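Local coordinates for protein Hia (Haemophilus influenzae, PDB 1S7M) that probably mediates adhesion of the bacterium to host cells as a homotrimeric autotransporter of the outer membrane, of which this chain is a binding-domain fragment, at residues A[115-120]-A[131-136]; A[49-54]-A[104-109]. All coordinates share one frame; numbering follows the deposited sequence.

Contact 1. Residues A[115-120]-A[131-136]; sequences WVISAD and DQVRNA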
ATOM      1  N   TRP A 115       1.100   5.957  -8.495  1.00 16.88           N
ATOM      2  CA  TRP A 115       2.077   6.123  -9.543  1.00 18.91           C
ATOM      3  C   TRP A 115       1.640   7.291 -10.388  1.00 18.92           C
ATOM      4  O   TRP A 115       0.522   7.813 -10.227  1.00 20.69           O
ATOM      5  CB  TRP A 115       2.258   4.862 -10.401  1.00 18.16           C
ATOM      6  CG  TRP A 115       0.997   4.217 -10.905  1.00 17.85           C
ATOM      7  CD1 TRP A 115       0.116   3.461 -10.183  1.00 13.96           C
ATOM      8  CD2 TRP A 115       0.504   4.240 -12.256  1.00 17.26           C
ATOM      9  NE1 TRP A 115      -0.900   3.006 -11.008  1.00 18.08           N
ATOM     10  CE2 TRP A 115      -0.687   3.467 -12.279  1.00 16.35           C
ATOM     11  CE3 TRP A 115       0.959   4.832 -13.451  1.00 15.63           C
ATOM     12  CZ2 TRP A 115      -1.430   3.269 -13.449  1.00 18.87           C
ATOM     13  CZ3 TRP A 115       0.226   4.641 -14.616  1.00 18.81           C
ATOM     14  CH2 TRP A 115      -0.963   3.858 -14.609  1.00 20.14           C
ATOM     15  N   VAL A 116       2.527   7.729 -11.265  1.00 15.71           N
ATOM     16  CA  VAL A 116       2.221   8.850 -12.122  1.00 15.22           C
ATOM     17  C   VAL A 116       2.057   8.371 -13.539  1.00 14.68           C
ATOM     18  O   VAL A 116       2.865   7.576 -14.027  1.00 12.74           O
ATOM     19  CB  VAL A 116       3.361   9.934 -12.084  1.00 15.49           C
ATOM     20  CG1 VAL A 116       3.087  11.023 -13.110  1.00 17.81           C
ATOM     21  CG2 VAL A 116       3.486  10.524 -10.685  1.00 14.60           C
ATOM     22  N   ILE A 117       0.978   8.828 -14.180  1.00 15.57           N
ATOM     23  CA  ILE A 117       0.727   8.508 -15.581  1.00 15.46           C
ATOM     24  C   ILE A 117       0.920   9.800 -16.397  1.00 15.36           C
ATOM     25  O   ILE A 117       0.545  10.871 -15.961  1.00 16.57           O
ATOM     26  CB  ILE A 117      -0.725   7.957 -15.783  1.00 18.07           C
ATOM     27  CG1 ILE A 117      -0.913   7.483 -17.224  1.00 15.31           C
ATOM     28  CG2 ILE A 117      -1.769   9.014 -15.385  1.00 16.63           C
ATOM     29  CD1 ILE A 117      -2.160   6.575 -17.432  1.00 17.25           C
ATOM     30  N   SER A 118       1.536   9.704 -17.569  1.00 17.84           N
ATOM     31  CA  SER A 118       1.730  10.883 -18.401  1.00 17.76           C
ATOM     32  C   SER A 118       1.690  10.530 -19.882  1.00 19.89           C
ATOM     33  O   SER A 118       1.774   9.355 -20.279  1.00 19.34           O
ATOM     34  CB  SER A 118       3.083  11.561 -18.085  1.00 17.62           C
ATOM     35  OG  SER A 118       4.174  10.649 -18.231  1.00 17.62           O
ATOM     36  N   ALA A 119       1.554  11.581 -20.687  1.00 21.17           N
ATOM     37  CA  ALA A 119       1.533  11.514 -22.136  1.00 21.47           C
ATOM     38  C   ALA A 119       2.141  12.860 -22.582  1.00 22.51           C
ATOM     39  O   ALA A 119       2.145  13.824 -21.827  1.00 21.34           O
ATOM     40  CB  ALA A 119       0.110  11.383 -22.639  1.00 21.60           C
ATOM     41  N   ASP A 120       2.665  12.920 -23.798  1.00 25.63           N
ATOM     42  CA  ASP A 120       3.278  14.154 -24.271  1.00 28.64           C
ATOM     43  C   ASP A 120       2.239  15.130 -24.746  1.00 28.72           C
ATOM     44  O   ASP A 120       2.540  16.284 -24.997  1.00 28.02           O
ATOM     45  CB  ASP A 120       4.264  13.859 -25.396  1.00 31.77           C
ATOM     46  CG  ASP A 120       5.491  13.139 -24.898  1.00 36.55           C
ATOM     47  OD1 ASP A 120       6.028  13.568 -23.854  1.00 39.15           O
ATOM     48  OD2 ASP A 120       5.921  12.154 -25.540  1.00 39.72           O
ATOM     49  N   ASP A 131      -1.091  12.925 -14.371  1.00 22.25           N
ATOM     50  CA  ASP A 131      -1.982  12.873 -13.236  1.00 22.32           C
ATOM     51  C   ASP A 131      -1.477  11.731 -12.351  1.00 20.32           C
ATOM     52  O   ASP A 131      -0.588  10.979 -12.750  1.00 22.50           O
ATOM     53  CB  ASP A 131      -3.428  12.619 -13.689  1.00 21.79           C
ATOM     54  CG  ASP A 131      -4.445  13.193 -12.715  1.00 24.89           C
ATOM     55  OD1 ASP A 131      -4.108  13.344 -11.519  1.00 23.85           O
ATOM     56  OD2 ASP A 131      -5.573  13.497 -13.146  1.00 24.23           O
ATOM     57  N   GLN A 132      -2.020  11.618 -11.150  1.00 20.43           N
ATOM     58  CA  GLN A 132      -1.643  10.532 -10.252  1.00 18.72           C
ATOM     59  C   GLN A 132      -2.703   9.429 -10.312  1.00 20.38           C
ATOM     60  O   GLN A 132      -3.895   9.697 -10.573  1.00 18.16           O
ATOM     61  CB  GLN A 132      -1.516  11.060  -8.815  1.00 19.74           C
ATOM     62  CG  GLN A 132      -0.326  12.058  -8.636  1.00 19.58           C
ATOM     63  CD  GLN A 132      -0.320  12.751  -7.275  1.00 20.98           C
ATOM     64  OE1 GLN A 132      -1.145  12.459  -6.416  1.00 21.88           O
ATOM     65  NE2 GLN A 132       0.617  13.681  -7.081  1.00 18.96           N
ATOM     66  N   VAL A 133      -2.260   8.197 -10.098  1.00 18.56           N
ATOM     67  CA  VAL A 133      -3.143   7.043 -10.050  1.00 17.43           C
ATOM     68  C   VAL A 133      -2.969   6.433  -8.656  1.00 18.80           C
ATOM     69  O   VAL A 133      -2.019   5.660  -8.396  1.00 18.14           O
ATOM     70  CB  VAL A 133      -2.773   5.982 -11.099  1.00 16.27           C
ATOM     71  CG1 VAL A 133      -3.815   4.782 -11.069  1.00 13.22           C
ATOM     72  CG2 VAL A 133      -2.759   6.600 -12.463  1.00 14.51           C
ATOM     73  N   ARG A 134      -3.841   6.815  -7.733  1.00 15.89           N
ATOM     74  CA  ARG A 134      -3.741   6.242  -6.409  1.00 16.88           C
ATOM     75  C   ARG A 134      -4.747   5.105  -6.309  1.00 16.86           C
ATOM     76  O   ARG A 134      -5.353   4.707  -7.308  1.00 15.88           O
ATOM     77  CB  ARG A 134      -3.996   7.300  -5.345  1.00 17.31           C
ATOM     78  CG  ARG A 134      -3.101   8.503  -5.484  1.00 18.09           C
ATOM     79  CD  ARG A 134      -3.193   9.370  -4.254  1.00 20.13           C
ATOM     80  NE  ARG A 134      -2.544  10.661  -4.454  1.00 22.00           N
ATOM     81  CZ  ARG A 134      -2.393  11.572  -3.496  1.00 22.04           C
ATOM     82  NH1 ARG A 134      -2.842  11.333  -2.276  1.00 22.11           N
ATOM     83  NH2 ARG A 134      -1.798  12.718  -3.758  1.00 21.09           N
ATOM     84  N   ASN A 135      -4.921   4.594  -5.105  1.00 18.78           N
ATOM     85  CA  ASN A 135      -5.849   3.507  -4.887  1.00 19.63           C
ATOM     86  C   ASN A 135      -7.248   3.937  -5.361  1.00 22.54           C
ATOM     87  O   ASN A 135      -7.646   5.075  -5.152  1.00 21.86           O
ATOM     88  CB  ASN A 135      -5.862   3.166  -3.400  1.00 18.02           C
ATOM     89  CG  ASN A 135      -6.846   2.103  -3.064  1.00 21.02           C
ATOM     90  OD1 ASN A 135      -6.734   0.962  -3.521  1.00 24.02           O
ATOM     91  ND2 ASN A 135      -7.836   2.461  -2.262  1.00 21.36           N
ATOM     92  N   ALA A 136      -7.952   3.008  -6.008  1.00 23.47           N
ATOM     93  CA  ALA A 136      -9.316   3.205  -6.509  1.00 25.20           C
ATOM     94  C   ALA A 136      -9.481   4.290  -7.588  1.00 25.47           C
ATOM     95  O   ALA A 136     -10.581   4.833  -7.769  1.00 24.58           O
ATOM     96  CB  ALA A 136     -10.283   3.450  -5.338  1.00 23.17           C
TER
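Trp115 to Ile117 and Val133 to Asp131 pair as neighbouring antiparallel strands, their short axes 4.7 Å apart at closest and 139° between their directions. Within this chain they form a two-stranded antiparallel sheet in the Trp-ring region of a trimeric autotransporter adhesin, and a strand of the second subunit continues it by parallel pairing with Val116 to Ala119. Trp115 with Val133 and Ile117 with Asp131 are hydrogen-bonded pairs, four backbone bonds in all; Val116 with Gln132 is the non-hydrogen-bonded pair between them. Val133 N to Trp115 O, at 2.8 Å, is the shortest of the four.

On the face carrying Trp115, Val133 and Ile117, the indole and the valine lie side by side. Trp115 CG sits between the backbone N and the carbonyl carbon (chi1 49°), and the ring comes back against the partner strand. Val133 CB stands over its five-membered ring, 3.6 Å from the centroid and 19° off the normal, a CH-pi contact. Val133 CG1 comes closest to NE1 at 3.4 Å; CG2 lies over the benzo side, 3.7 Å from CZ2, an atom CG1 also touches. Ile117 CG2 meets Val133 CG2 obliquely at 3.9 Å. Val139 of strand 138-143 touches all three side chains, and the Trp115 rings of the other two subunits meet this one, so the pair belongs to a tryptophan cluster in the trimer. Asp131 OD2 turns to Thr153 of the second subunit, while OD1 accepts from Gln132 N.

On the face of Val116 and Gln132, the glutamine extends beside Arg134. NE and NH2 of Arg134 both donate to Gln132 OE1, which lies in the guanidinium plane, at 3.0 Å and 2.7 Å.

Contact 2. Residues A[49-54]-A[104-109]; sequences KNVVSG and AATVGD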
ATOM      1  N   LYS A  49      -4.028   3.179  17.412  1.00 28.59           N
ATOM      2  CA  LYS A  49      -4.325   4.570  17.084  1.00 30.67           C
ATOM      3  C   LYS A  49      -3.213   5.516  17.458  1.00 29.25           C
ATOM      4  O   LYS A  49      -2.240   5.121  18.102  1.00 29.93           O
ATOM      5  CB  LYS A  49      -5.634   5.009  17.758  1.00 32.44           C
ATOM      6  CG  LYS A  49      -6.868   4.320  17.185  1.00 38.10           C
ATOM      7  CD  LYS A  49      -8.135   4.699  17.968  1.00 42.01           C
ATOM      8  CE  LYS A  49      -9.355   3.965  17.431  1.00 44.99           C
ATOM      9  NZ  LYS A  49      -9.473   4.144  15.948  1.00 47.56           N
ATOM     10  N   ASN A  50      -3.360   6.763  17.023  1.00 30.30           N
ATOM     11  CA  ASN A  50      -2.381   7.805  17.293  1.00 28.83           C
ATOM     12  C   ASN A  50      -0.983   7.306  16.983  1.00 28.77           C
ATOM     13  O   ASN A  50      -0.069   7.398  17.813  1.00 28.64           O
ATOM     14  CB  ASN A  50      -2.487   8.237  18.747  1.00 31.22           C
ATOM     15  CG  ASN A  50      -3.898   8.620  19.113  1.00 31.92           C
ATOM     16  OD1 ASN A  50      -4.504   9.481  18.472  1.00 33.78           O
ATOM     17  ND2 ASN A  50      -4.440   7.975  20.133  1.00 31.53           N
ATOM     18  N   VAL A  51      -0.822   6.782  15.768  1.00 28.08           N
ATOM     19  CA  VAL A  51       0.466   6.274  15.348  1.00 26.12           C
ATOM     20  C   VAL A  51       0.887   6.870  13.997  1.00 26.25           C
ATOM     21  O   VAL A  51       0.049   7.109  13.124  1.00 25.02           O
ATOM     22  CB  VAL A  51       0.446   4.718  15.258  1.00 25.53           C
ATOM     23  CG1 VAL A  51      -0.478   4.274  14.149  1.00 26.54           C
ATOM     24  CG2 VAL A  51       1.871   4.179  15.039  1.00 24.66           C
ATOM     25  N   VAL A  52       2.180   7.169  13.871  1.00 24.39           N
ATOM     26  CA  VAL A  52       2.748   7.664  12.622  1.00 25.71           C
ATOM     27  C   VAL A  52       3.976   6.798  12.283  1.00 24.68           C
ATOM     28  O   VAL A  52       4.556   6.149  13.151  1.00 24.83           O
ATOM     29  CB  VAL A  52       3.188   9.171  12.696  1.00 27.40           C
ATOM     30  CG1 VAL A  52       2.036  10.037  13.216  1.00 26.06           C
ATOM     31  CG2 VAL A  52       4.437   9.317  13.531  1.00 26.20           C
ATOM     32  N   SER A  53       4.370   6.779  11.019  1.00 26.23           N
ATOM     33  CA  SER A  53       5.515   5.977  10.628  1.00 24.42           C
ATOM     34  C   SER A  53       6.751   6.849  10.420  1.00 25.15           C
ATOM     35  O   SER A  53       7.872   6.349  10.429  1.00 24.61           O
ATOM     36  CB  SER A  53       5.213   5.223   9.331  1.00 23.82           C
ATOM     37  OG  SER A  53       5.069   6.115   8.236  1.00 25.27           O
ATOM     38  N   GLY A  54       6.539   8.147  10.237  1.00 23.81           N
ATOM     39  CA  GLY A  54       7.660   9.025   9.975  1.00 24.23           C
ATOM     40  C   GLY A  54       7.762   9.275   8.469  1.00 26.40           C
ATOM     41  O   GLY A  54       8.657  10.002   8.016  1.00 26.73           O
ATOM     42  N   ALA A 104       5.734   0.230  11.534  1.00 21.69           N
ATOM     43  CA  ALA A 104       4.339   0.110  11.154  1.00 20.04           C
ATOM     44  C   ALA A 104       3.918   1.237  10.229  1.00 21.80           C
ATOM     45  O   ALA A 104       4.228   2.416  10.458  1.00 21.02           O
ATOM     46  CB  ALA A 104       3.469   0.111  12.396  1.00 19.49           C
ATOM     47  N   ALA A 105       3.229   0.864   9.159  1.00 20.20           N
ATOM     48  CA  ALA A 105       2.714   1.843   8.219  1.00 21.63           C
ATOM     49  C   ALA A 105       1.294   2.251   8.676  1.00 20.99           C
ATOM     50  O   ALA A 105       0.612   1.494   9.359  1.00 19.13           O
ATOM     51  CB  ALA A 105       2.677   1.260   6.838  1.00 18.85           C
ATOM     52  N   THR A 106       0.864   3.448   8.282  1.00 22.03           N
ATOM     53  CA  THR A 106      -0.452   3.983   8.656  1.00 21.51           C
ATOM     54  C   THR A 106      -1.402   4.142   7.485  1.00 20.88           C
ATOM     55  O   THR A 106      -1.006   4.106   6.321  1.00 21.53           O
ATOM     56  CB  THR A 106      -0.320   5.380   9.254  1.00 22.75           C
ATOM     57  OG1 THR A 106      -0.007   6.284   8.199  1.00 24.92           O
ATOM     58  CG2 THR A 106       0.817   5.442  10.306  1.00 22.00           C
ATOM     59  N   VAL A 107      -2.671   4.355   7.804  1.00 21.34           N
ATOM     60  CA  VAL A 107      -3.673   4.590   6.783  1.00 19.30           C
ATOM     61  C   VAL A 107      -3.272   5.840   5.982  1.00 19.15           C
ATOM     62  O   VAL A 107      -3.437   5.917   4.767  1.00 20.65           O
ATOM     63  CB  VAL A 107      -5.065   4.807   7.435  1.00 19.98           C
ATOM     64  CG1 VAL A 107      -6.092   5.243   6.361  1.00 18.09           C
ATOM     65  CG2 VAL A 107      -5.514   3.508   8.122  1.00 20.73           C
ATOM     66  N   GLY A 108      -2.752   6.835   6.676  1.00 21.66           N
ATOM     67  CA  GLY A 108      -2.334   8.046   5.991  1.00 20.50           C
ATOM     68  C   GLY A 108      -1.253   7.800   4.951  1.00 20.39           C
ATOM     69  O   GLY A 108      -1.221   8.487   3.938  1.00 19.66           O
ATOM     70  N   ASP A 109      -0.355   6.844   5.223  1.00 21.29           N
ATOM     71  CA  ASP A 109       0.725   6.467   4.296  1.00 17.13           C
ATOM     72  C   ASP A 109       0.057   5.852   3.066  1.00 17.53           C
ATOM     73  O   ASP A 109       0.407   6.174   1.930  1.00 16.26           O
ATOM     74  CB  ASP A 109       1.676   5.445   4.961  1.00 19.83           C
ATOM     75  CG  ASP A 109       2.342   5.984   6.248  1.00 21.13           C
ATOM     76  OD1 ASP A 109       2.410   7.219   6.418  1.00 24.61           O
ATOM     77  OD2 ASP A 109       2.823   5.173   7.079  1.00 21.55           O
TER
HETATM   78  O   HOH W   1       4.654   3.320  13.100  1.00 17.74           O
HETATM   79  O   HOH W   2       2.540   8.211   9.155  1.00 29.35           O
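Asp109 OD2 is gripped by Ser53 OG at 2.7 Å and by Thr106 N at 2.9 Å, the two donors reaching it from opposite faces of the carboxylate. The hydroxyl comes on the syn side, 32° out of the plane; the amide comes from further above, 54° out. The Thr106 N bond belongs to a capping box: in return Asp109 N donates to Thr106 OG1, the N-cap side chain of helix 107-111. Ser53 thus joins the 49-54 segment directly to a helix start, and bonds from both sides limit how far the buried carboxylate can turn.

Two waters add to the join. Water 1 bridges Val52 O and Ala104 O, donating to each; water 2 accepts from Ser53 N and donates to Asp109 OD1. The methyl Thr106 CG2 packs on the backbone, 3.4 Å from Val51 O and 3.7 Å from Val52 CA.

In the fold, this joint sets the chain leaving strand 46-51 against the first turn of helix 107-111. Val51 also pairs in a parallel ladder with a strand of the second subunit, while Val51, Ala105, Val107 and Gly108 make backbone hydrogen bonds to the third.

From the N terminus, the chain passes through the four-stranded sheet of residues 10-43 and strand 46-51 to the first half of contact 2. An excursion of 49 residues, including helix 70-77, returns to residues 104-109 and closes that loop. Helix 107-111 then leads directly into strand 114-119, where contact 1 opens; ten residues separate its two segments, and strand 129-134 returns antiparallel. The contacts are therefore in series, neither nested nor crossed, with centres 24 Å apart and nearest atoms about 7 Å apart. Contact 2 ties strand 46-51 to helix 107-111, contact 1 builds the sheet that follows, and both touch the third subunit.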